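Local coordinates for signal recognition 54 kDa protein (Pyrococcus furiosus, PDB 3DM5), which belongs to the SRP54 family, combining an N-terminal helical bundle, a P-loop nucleotide-binding domain and a helical C-terminal signal-peptide-binding domain, at residues E30-I35 with Q51-I56; Q57-E62 with Y80-K85; A234-T239 with A263-P268. All blocks are in the same frame, centred on the assembly; numbering follows the deposited sequence.

How the contacts relate
From the N terminus, the chain first folds back on itself at contact 1, where helix 25-41 meets helix 46-62 across a short connection. Contact 2 follows, closing the longer loop between helix 46-62 and helix 71-86. The two share helix 46-62, their centres are about 8 Å apart, and they touch: Val-32 packs on Gln-57, and Ile-56 on Glu-82. Together they tie three helices of the bundle domain. Contact 3 comes much later, in the P-loop domain, where helix 228-237 meets the loop before strand 269-273; its centre lies about 25 Å from that of contact 2. The three closures run in series, none nested or crossed.

Contact 1 of 3, residues E30-I35 with Q51-I56; sequences ELVRDI and QLTREI. With SO4 (sulfate ion), chain F.
Val-32 and Thr-53 meet where the two helices come together, their CA atoms 5.8 Å apart. The valine brings both of its methyls to this one residue: CG1 lies against Thr-53 CB at 3.7 Å, while CG2 rests on the backbone, 3.6 Å from Thr-53 O. CG1 is anti to the backbone N (chi1 156°) and CG2 beside it, which turns one methyl to the threonine side chain and the other to its carbonyl. One turn on, Ile-35 CG2 runs alongside Thr-53 CG2 at 4.0 Å, the side chains sliding past each other in opposite senses, and Ile-35 CD1 meets Ile-56 CD1 at 4.2 Å.

These pairs sit between helices 25-41 and 46-62, bundle neighbours that run nearly antiparallel (161°) with their local axes 9.8 Å apart. Helix 5-19 adds Leu-10 against Ile-35, and helix 71-86 brings Phe-86 against Leu-52. Thr-53 OG1 has Val-49 O of its own helix as main partner, with Gln-36 OE1 also within bonding distance. On the side turned away from helix 46-62, the extended Arg-33 packs on Gln-226 of a neighbouring subunit and bonds through NH1 to O1 of a sulfate ion at 3.1 Å.

No hydrogen bond crosses between the segments. The join is mainly apolar, resting on methyl packing with one methyl against a backbone carbonyl, and the buried threonine hydroxyl finds its partners outside the two segments.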
loop_
_atom_site.group_PDB
_atom_site.type_symbol
_atom_site.label_atom_id
_atom_site.label_comp_id
_atom_site.label_asym_id
_atom_site.label_seq_id
_atom_site.Cartn_x
_atom_site.Cartn_y
_atom_site.Cartn_z
ATOM N N GLU A 30 -6.319 -5.281 -22.598
ATOM C CA GLU A 30 -5.998 -4.620 -21.333
ATOM C C GLU A 30 -7.008 -4.938 -20.236
ATOM O O GLU A 30 -6.656 -5.074 -19.055
ATOM C CB GLU A 30 -5.955 -3.113 -21.514
ATOM C CG GLU A 30 -6.012 -2.381 -20.179
ATOM C CD GLU A 30 -5.932 -0.878 -20.326
ATOM O OE1 GLU A 30 -5.929 -0.386 -21.477
ATOM O OE2 GLU A 30 -5.875 -0.189 -19.284
ATOM N N LEU A 31 -8.272 -5.000 -20.634
ATOM C CA LEU A 31 -9.339 -5.382 -19.737
ATOM C C LEU A 31 -9.051 -6.782 -19.203
ATOM O O LEU A 31 -9.047 -7.012 -17.988
ATOM C CB LEU A 31 -10.670 -5.384 -20.485
ATOM C CG LEU A 31 -11.828 -6.095 -19.776
ATOM C CD1 LEU A 31 -12.404 -5.246 -18.628
ATOM C CD2 LEU A 31 -12.899 -6.460 -20.790
ATOM N N VAL A 32 -8.809 -7.717 -20.119
ATOM C CA VAL A 32 -8.572 -9.099 -19.730
ATOM C C VAL A 32 -7.398 -9.190 -18.755
ATOM O O VAL A 32 -7.453 -9.914 -17.754
ATOM C CB VAL A 32 -8.334 -10.006 -20.955
ATOM C CG1 VAL A 32 -7.540 -11.248 -20.560
ATOM C CG2 VAL A 32 -9.668 -10.374 -21.595
ATOM N N ARG A 33 -6.345 -8.432 -19.030
ATOM C CA ARG A 33 -5.176 -8.457 -18.171
ATOM C C ARG A 33 -5.434 -7.762 -16.836
ATOM O O ARG A 33 -4.926 -8.186 -15.798
ATOM C CB ARG A 33 -3.982 -7.848 -18.896
ATOM C CG ARG A 33 -3.512 -8.701 -20.059
ATOM C CD ARG A 33 -2.574 -7.940 -20.966
ATOM N NE ARG A 33 -1.998 -8.800 -21.998
ATOM C CZ ARG A 33 -1.474 -8.334 -23.129
ATOM N NH1 ARG A 33 -1.484 -7.028 -23.363
ATOM N NH2 ARG A 33 -0.951 -9.163 -24.025
ATOM N N ASP A 34 -6.227 -6.696 -16.857
ATOM C CA ASP A 34 -6.635 -6.076 -15.607
ATOM C C ASP A 34 -7.380 -7.084 -14.729
ATOM O O ASP A 34 -7.174 -7.117 -13.524
ATOM C CB ASP A 34 -7.476 -4.817 -15.838
ATOM C CG ASP A 34 -6.621 -3.560 -16.018
ATOM O OD1 ASP A 34 -5.374 -3.660 -15.932
ATOM O OD2 ASP A 34 -7.201 -2.471 -16.240
ATOM N N ILE A 35 -8.220 -7.920 -15.337
ATOM C CA ILE A 35 -8.998 -8.905 -14.595
ATOM C C ILE A 35 -8.152 -10.078 -14.098
ATOM O O ILE A 35 -8.319 -10.539 -12.971
ATOM C CB ILE A 35 -10.186 -9.440 -15.417
ATOM C CG1 ILE A 35 -11.104 -8.288 -15.848
ATOM C CG2 ILE A 35 -10.977 -10.482 -14.609
ATOM C CD1 ILE A 35 -12.097 -8.681 -16.943
ATOM N N GLN A 51 -9.104 -19.620 -17.942
ATOM C CA GLN A 51 -10.267 -20.134 -18.635
ATOM C C GLN A 51 -11.343 -19.061 -18.715
ATOM O O GLN A 51 -11.955 -18.840 -19.761
ATOM C CB GLN A 51 -10.748 -21.396 -17.919
ATOM C CG GLN A 51 -12.237 -21.690 -17.983
ATOM C CD GLN A 51 -12.669 -22.641 -16.863
ATOM O OE1 GLN A 51 -12.165 -23.766 -16.758
ATOM N NE2 GLN A 51 -13.593 -22.184 -16.015
ATOM N N LEU A 52 -11.551 -18.372 -17.609
ATOM C CA LEU A 52 -12.522 -17.299 -17.574
ATOM C C LEU A 52 -12.138 -16.123 -18.466
ATOM O O LEU A 52 -12.976 -15.584 -19.182
ATOM C CB LEU A 52 -12.707 -16.804 -16.143
ATOM C CG LEU A 52 -13.622 -15.595 -15.979
ATOM C CD1 LEU A 52 -15.049 -16.027 -16.210
ATOM C CD2 LEU A 52 -13.443 -14.950 -14.593
ATOM N N THR A 53 -10.883 -15.696 -18.413
ATOM C CA THR A 53 -10.517 -14.506 -19.174
ATOM C C THR A 53 -10.329 -14.793 -20.666
ATOM O O THR A 53 -10.330 -13.872 -21.483
ATOM C CB THR A 53 -9.313 -13.747 -18.565
ATOM O OG1 THR A 53 -8.131 -14.570 -18.580
ATOM C CG2 THR A 53 -9.653 -13.300 -17.139
ATOM N N ARG A 54 -10.203 -16.071 -21.017
ATOM C CA ARG A 54 -10.142 -16.466 -22.417
ATOM C C ARG A 54 -11.539 -16.464 -23.007
ATOM O O ARG A 54 -11.725 -16.164 -24.184
ATOM C CB ARG A 54 -9.494 -17.838 -22.588
ATOM C CG ARG A 54 -7.969 -17.812 -22.534
ATOM C CD ARG A 54 -7.388 -19.205 -22.735
ATOM N NE ARG A 54 -5.980 -19.272 -22.353
ATOM C CZ ARG A 54 -4.969 -18.951 -23.155
ATOM N NH1 ARG A 54 -5.209 -18.536 -24.391
ATOM N NH2 ARG A 54 -3.717 -19.043 -22.725
ATOM N N GLU A 55 -12.522 -16.796 -22.183
ATOM C CA GLU A 55 -13.915 -16.742 -22.609
ATOM C C GLU A 55 -14.366 -15.288 -22.756
ATOM O O GLU A 55 -15.064 -14.926 -23.711
ATOM C CB GLU A 55 -14.810 -17.478 -21.610
ATOM C CG GLU A 55 -16.297 -17.267 -21.830
ATOM C CD GLU A 55 -16.814 -17.904 -23.118
ATOM O OE1 GLU A 55 -18.022 -17.744 -23.416
ATOM O OE2 GLU A 55 -16.020 -18.565 -23.828
ATOM N N ILE A 56 -13.962 -14.457 -21.803
ATOM C CA ILE A 56 -14.300 -13.040 -21.852
ATOM C C ILE A 56 -13.663 -12.382 -23.061
ATOM O O ILE A 56 -14.325 -11.641 -23.775
ATOM C CB ILE A 56 -13.887 -12.279 -20.574
ATOM C CG1 ILE A 56 -14.646 -12.821 -19.363
ATOM C CG2 ILE A 56 -14.155 -10.782 -20.735
ATOM C CD1 ILE A 56 -14.427 -12.002 -18.096
HETATM S S SO4 F . -0.186 -7.069 -27.080
HETATM O O1 SO4 F . -0.780 -6.072 -26.187
HETATM O O2 SO4 F . -0.002 -6.441 -28.384
HETATM O O3 SO4 F . 1.101 -7.531 -26.578
HETATM O O4 SO4 F . -1.026 -8.257 -27.208
#

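Contact 2 of 3, residues Q57-E62 with Y80-K85; sequences QRRALE and YEELTK
Arg-59 and Glu-82 face each other across two helical segments whose nearest CA atoms, theirs, are 9.7 Å apart, so long side chains must span the gap. The segments lie on helices 46-62 and 71-86 of the SRP54-type helical bundle, and what joins them is a salt-bridge network of Arg-59, Glu-81, Glu-82 and Lys-85.

The arginine bends at chi3 (53°) and meets the acids at two different edges of its guanidinium, with NH1 between them: Glu-82 on the NE/NH1 side, where CD also lies, and Glu-81 on the NH1/NH2 side. NH1 donates to Glu-82 OE2 at 3.0 Å, close to the guanidinium plane, taking the anti lone pair of that oxygen; the two side chains come from opposite directions, with their flat groups nearly perpendicular. NH2 reaches Glu-81 OE2 at 3.3 Å, again in the arginine's plane, but it arrives from above the carboxylate. Glu-81 crosses the arginine at about a right angle, its chain extended beyond CG.

Arg-59 and Glu-81 have further partners. Lys-85 NZ pairs with Glu-81 OE1 at 3.2 Å, one turn along the same helix, and Lys-77 holds Glu-81 OE2, while Glu-63 takes Arg-59 NE. The three acids would offset the charge of Arg-59, and the two lysines that of Glu-81. Glu-82 OE2, besides its bond to NH1, lies 3.5 Å from Arg-59 CD.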
loop_
_atom_site.group_PDB
_atom_site.type_symbol
_atom_site.label_atom_id
_atom_site.label_comp_id
_atom_site.label_asym_id
_atom_site.label_seq_id
_atom_site.Cartn_x
_atom_site.Cartn_y
_atom_site.Cartn_z
ATOM N N GLN A 57 -12.383 -12.663 -23.287
ATOM C CA GLN A 57 -11.674 -12.132 -24.448
ATOM C C GLN A 57 -12.372 -12.518 -25.743
ATOM O O GLN A 57 -12.602 -11.668 -26.614
ATOM C CB GLN A 57 -10.247 -12.662 -24.492
ATOM C CG GLN A 57 -9.292 -11.814 -25.321
ATOM C CD GLN A 57 -7.866 -12.310 -25.203
ATOM O OE1 GLN A 57 -7.576 -13.467 -25.507
ATOM N NE2 GLN A 57 -6.968 -11.444 -24.744
ATOM N N ARG A 58 -12.694 -13.806 -25.849
ATOM C CA ARG A 58 -13.331 -14.382 -27.019
ATOM C C ARG A 58 -14.688 -13.736 -27.294
ATOM O O ARG A 58 -14.906 -13.178 -28.368
ATOM C CB ARG A 58 -13.457 -15.893 -26.832
ATOM C CG ARG A 58 -14.285 -16.636 -27.864
ATOM C CD ARG A 58 -14.611 -18.036 -27.349
ATOM N NE ARG A 58 -15.900 -18.533 -27.831
ATOM C CZ ARG A 58 -17.076 -17.965 -27.569
ATOM N NH1 ARG A 58 -17.139 -16.854 -26.844
ATOM N NH2 ARG A 58 -18.194 -18.499 -28.048
ATOM N N ARG A 59 -15.592 -13.787 -26.322
ATOM C CA ARG A 59 -16.903 -13.162 -26.485
ATOM C C ARG A 59 -16.823 -11.677 -26.866
ATOM O O ARG A 59 -17.624 -11.195 -27.655
ATOM C CB ARG A 59 -17.762 -13.334 -25.222
ATOM C CG ARG A 59 -18.108 -14.774 -24.878
ATOM C CD ARG A 59 -19.184 -14.853 -23.801
ATOM N NE ARG A 59 -20.363 -14.070 -24.164
ATOM C CZ ARG A 59 -21.312 -13.697 -23.309
ATOM N NH1 ARG A 59 -21.226 -14.023 -22.031
ATOM N NH2 ARG A 59 -22.347 -12.988 -23.733
ATOM N N ALA A 60 -15.874 -10.946 -26.300
ATOM C CA ALA A 60 -15.755 -9.520 -26.595
ATOM C C ALA A 60 -15.316 -9.306 -28.031
ATOM O O ALA A 60 -15.961 -8.574 -28.778
ATOM C CB ALA A 60 -14.776 -8.839 -25.636
ATOM N N LEU A 61 -14.214 -9.957 -28.404
ATOM C CA LEU A 61 -13.656 -9.894 -29.756
ATOM C C LEU A 61 -14.621 -10.271 -30.886
ATOM O O LEU A 61 -14.675 -9.582 -31.904
ATOM C CB LEU A 61 -12.414 -10.782 -29.852
ATOM C CG LEU A 61 -11.061 -10.094 -29.667
ATOM C CD1 LEU A 61 -11.190 -8.805 -28.860
ATOM C CD2 LEU A 61 -10.057 -11.053 -29.038
ATOM N N GLU A 62 -15.380 -11.352 -30.715
ATOM C CA GLU A 62 -16.147 -11.894 -31.832
ATOM C C GLU A 62 -17.664 -11.906 -31.659
ATOM O O GLU A 62 -18.353 -12.722 -32.262
ATOM C CB GLU A 62 -15.647 -13.302 -32.159
ATOM C CG GLU A 62 -16.014 -14.353 -31.124
ATOM C CD GLU A 62 -15.234 -15.646 -31.300
ATOM O OE1 GLU A 62 -14.028 -15.575 -31.622
ATOM O OE2 GLU A 62 -15.824 -16.730 -31.107
ATOM N N TYR A 80 -20.022 -8.995 -16.723
ATOM C CA TYR A 80 -20.932 -9.232 -15.609
ATOM C C TYR A 80 -21.445 -10.654 -15.622
ATOM O O TYR A 80 -21.594 -11.281 -14.574
ATOM C CB TYR A 80 -22.115 -8.294 -15.683
ATOM C CG TYR A 80 -23.254 -8.666 -14.771
ATOM C CD1 TYR A 80 -24.491 -9.043 -15.276
ATOM C CD2 TYR A 80 -23.107 -8.611 -13.403
ATOM C CE1 TYR A 80 -25.550 -9.355 -14.427
ATOM C CE2 TYR A 80 -24.159 -8.922 -12.551
ATOM C CZ TYR A 80 -25.374 -9.294 -13.064
ATOM O OH TYR A 80 -26.402 -9.612 -12.195
ATOM N N GLU A 81 -21.707 -11.149 -16.827
ATOM C CA GLU A 81 -22.348 -12.438 -17.037
ATOM C C GLU A 81 -21.367 -13.586 -16.834
ATOM O O GLU A 81 -21.695 -14.609 -16.222
ATOM C CB GLU A 81 -22.976 -12.471 -18.433
ATOM C CG GLU A 81 -23.310 -13.850 -18.973
ATOM C CD GLU A 81 -23.891 -13.785 -20.378
ATOM O OE1 GLU A 81 -24.236 -14.861 -20.925
ATOM O OE2 GLU A 81 -23.998 -12.657 -20.929
ATOM N N GLU A 82 -20.156 -13.406 -17.338
ATOM C CA GLU A 82 -19.096 -14.375 -17.120
ATOM C C GLU A 82 -18.728 -14.526 -15.633
ATOM O O GLU A 82 -18.620 -15.655 -15.130
ATOM C CB GLU A 82 -17.875 -14.032 -17.973
ATOM C CG GLU A 82 -18.087 -14.345 -19.431
ATOM C CD GLU A 82 -18.627 -15.753 -19.644
ATOM O OE1 GLU A 82 -18.130 -16.703 -18.990
ATOM O OE2 GLU A 82 -19.552 -15.904 -20.470
ATOM N N LEU A 83 -18.550 -13.399 -14.942
ATOM C CA LEU A 83 -18.233 -13.399 -13.524
ATOM C C LEU A 83 -19.348 -14.048 -12.714
ATOM O O LEU A 83 -19.084 -14.773 -11.768
ATOM C CB LEU A 83 -17.958 -11.973 -13.003
ATOM C CG LEU A 83 -16.519 -11.457 -13.147
ATOM C CD1 LEU A 83 -16.355 -10.047 -12.575
ATOM C CD2 LEU A 83 -15.539 -12.415 -12.480
ATOM N N THR A 84 -20.599 -13.797 -13.087
ATOM C CA THR A 84 -21.714 -14.415 -12.376
ATOM C C THR A 84 -21.712 -15.939 -12.472
ATOM O O THR A 84 -21.988 -16.607 -11.475
ATOM C CB THR A 84 -23.096 -13.850 -12.778
ATOM O OG1 THR A 84 -23.156 -12.463 -12.441
ATOM C CG2 THR A 84 -24.211 -14.564 -11.989
ATOM N N LYS A 85 -21.399 -16.482 -13.650
ATOM C CA LYS A 85 -21.351 -17.948 -13.818
ATOM C C LYS A 85 -20.162 -18.517 -13.064
ATOM O O LYS A 85 -20.192 -19.652 -12.592
ATOM C CB LYS A 85 -21.267 -18.362 -15.289
ATOM C CG LYS A 85 -22.510 -18.033 -16.103
ATOM C CD LYS A 85 -22.275 -18.237 -17.591
ATOM C CE LYS A 85 -23.419 -17.638 -18.407
ATOM N NZ LYS A 85 -23.179 -17.663 -19.888
#

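Contact 3 of 3, residues A234-T239 with A263-P268; sequences AFKEAT and AATGAP
Lys-236 stretches across to Thr-265 and makes most of this contact by itself. Its CG stands anti to the backbone N (chi1 -175°) and the chain stays extended from there on, which carries the ammonium group over to the loop after helix 255-263. NZ donates to Thr-265 O at 3.0 Å, the only hydrogen bond between the two segments; it lies in the carbonyl plane, on a lone pair, with a C=O...N angle of 134°.

The aliphatic part of the lysine runs past the loop before the charge is reached. CD rests chiefly against the loop backbone, 3.4 Å from Thr-265 O and 3.8 Å from Ala-267 N. A little farther off it meets a methyl from each of these buried residues, Thr-265 CG2 at 4.1 Å and Ala-267 CB at 4.2 Å. Between them, Gly-266 brings its CA to 3.4 Å from Lys-236 NZ. This glycine, with positive phi (96°), is the first residue after helix 255-263 to leave helical phi/psi, and it turns the chain toward the next strand.

The contact thus ties the C-terminal end of helix 228-237 to the loop leading into strand 269-273 of the P-loop domain. Thr-265 also leans on Ala-232 and Leu-233 of that helix, Ala-267 rests on Ile-244 of strand 242-247, and Phe-235 touches helix 198-211 and strands 215-221 and 242-247.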
loop_
_atom_site.group_PDB
_atom_site.type_symbol
_atom_site.label_atom_id
_atom_site.label_comp_id
_atom_site.label_asym_id
_atom_site.label_seq_id
_atom_site.Cartn_x
_atom_site.Cartn_y
_atom_site.Cartn_z
ATOM N N ALA A 234 -14.071 -33.002 -1.921
ATOM C CA ALA A 234 -14.122 -34.252 -1.157
ATOM C C ALA A 234 -15.473 -34.372 -0.463
ATOM O O ALA A 234 -16.125 -35.407 -0.526
ATOM C CB ALA A 234 -12.978 -34.359 -0.156
ATOM N N PHE A 235 -15.889 -33.297 0.193
ATOM C CA PHE A 235 -17.193 -33.224 0.824
ATOM C C PHE A 235 -18.338 -33.519 -0.156
ATOM O O PHE A 235 -19.159 -34.400 0.090
ATOM C CB PHE A 235 -17.359 -31.833 1.447
ATOM C CG PHE A 235 -18.728 -31.564 2.010
ATOM C CD1 PHE A 235 -19.087 -32.039 3.263
ATOM C CD2 PHE A 235 -19.642 -30.804 1.295
ATOM C CE1 PHE A 235 -20.343 -31.774 3.784
ATOM C CE2 PHE A 235 -20.888 -30.535 1.799
ATOM C CZ PHE A 235 -21.248 -31.019 3.043
ATOM N N LYS A 236 -18.392 -32.775 -1.259
ATOM C CA LYS A 236 -19.469 -32.910 -2.234
ATOM C C LYS A 236 -19.595 -34.335 -2.768
ATOM O O LYS A 236 -20.634 -34.717 -3.313
ATOM C CB LYS A 236 -19.244 -31.957 -3.409
ATOM C CG LYS A 236 -20.375 -31.954 -4.418
ATOM C CD LYS A 236 -19.955 -31.365 -5.771
ATOM C CE LYS A 236 -21.028 -31.665 -6.814
ATOM N NZ LYS A 236 -20.855 -30.937 -8.097
ATOM N N GLU A 237 -18.526 -35.108 -2.618
ATOM C CA GLU A 237 -18.492 -36.483 -3.086
ATOM C C GLU A 237 -18.924 -37.474 -1.993
ATOM O O GLU A 237 -19.288 -38.596 -2.293
ATOM C CB GLU A 237 -17.094 -36.829 -3.595
ATOM C CG GLU A 237 -16.794 -36.313 -5.038
ATOM C CD GLU A 237 -15.291 -36.371 -5.398
ATOM O OE1 GLU A 237 -14.443 -36.601 -4.492
ATOM O OE2 GLU A 237 -14.959 -36.174 -6.589
ATOM N N ALA A 238 -18.894 -37.048 -0.738
ATOM C CA ALA A 238 -19.303 -37.883 0.394
ATOM C C ALA A 238 -20.754 -37.679 0.812
ATOM O O ALA A 238 -21.181 -38.196 1.831
ATOM C CB ALA A 238 -18.373 -37.643 1.605
ATOM N N THR A 239 -21.504 -36.915 0.031
ATOM C CA THR A 239 -22.876 -36.608 0.383
ATOM C C THR A 239 -23.657 -36.082 -0.802
ATOM O O THR A 239 -23.223 -35.176 -1.499
ATOM C CB THR A 239 -22.977 -35.587 1.520
ATOM O OG1 THR A 239 -24.344 -35.188 1.657
ATOM C CG2 THR A 239 -22.132 -34.357 1.219
ATOM N N ALA A 263 -17.143 -22.775 -6.181
ATOM C CA ALA A 263 -18.093 -22.777 -7.278
ATOM C C ALA A 263 -17.619 -23.671 -8.451
ATOM O O ALA A 263 -18.421 -24.174 -9.249
ATOM C CB ALA A 263 -18.371 -21.362 -7.741
ATOM N N ALA A 264 -16.308 -23.860 -8.546
ATOM C CA ALA A 264 -15.730 -24.633 -9.626
ATOM C C ALA A 264 -16.079 -26.076 -9.353
ATOM O O ALA A 264 -15.927 -26.970 -10.180
ATOM C CB ALA A 264 -14.238 -24.458 -9.639
ATOM N N THR A 265 -16.567 -26.288 -8.155
ATOM C CA THR A 265 -16.720 -27.617 -7.649
ATOM C C THR A 265 -18.129 -28.123 -7.953
ATOM O O THR A 265 -18.364 -29.327 -7.989
ATOM C CB THR A 265 -16.490 -27.567 -6.157
ATOM O OG1 THR A 265 -15.365 -28.384 -5.807
ATOM C CG2 THR A 265 -17.767 -27.938 -5.410
ATOM N N GLY A 266 -19.061 -27.195 -8.171
ATOM C CA GLY A 266 -20.464 -27.527 -8.337
ATOM C C GLY A 266 -21.273 -27.399 -7.054
ATOM O O GLY A 266 -22.465 -27.133 -7.069
ATOM N N ALA A 267 -20.616 -27.578 -5.927
ATOM C CA ALA A 267 -21.310 -27.480 -4.661
ATOM C C ALA A 267 -21.924 -26.094 -4.495
ATOM O O ALA A 267 -21.308 -25.082 -4.829
ATOM C CB ALA A 267 -20.368 -27.809 -3.511
ATOM N N PRO A 268 -23.149 -26.050 -3.975
ATOM C CA PRO A 268 -23.899 -24.809 -3.816
ATOM C C PRO A 268 -23.428 -24.026 -2.598
ATOM O O PRO A 268 -23.397 -24.596 -1.497
ATOM C CB PRO A 268 -25.333 -25.288 -3.573
ATOM C CG PRO A 268 -25.248 -26.741 -3.331
ATOM C CD PRO A 268 -23.829 -27.188 -3.354
#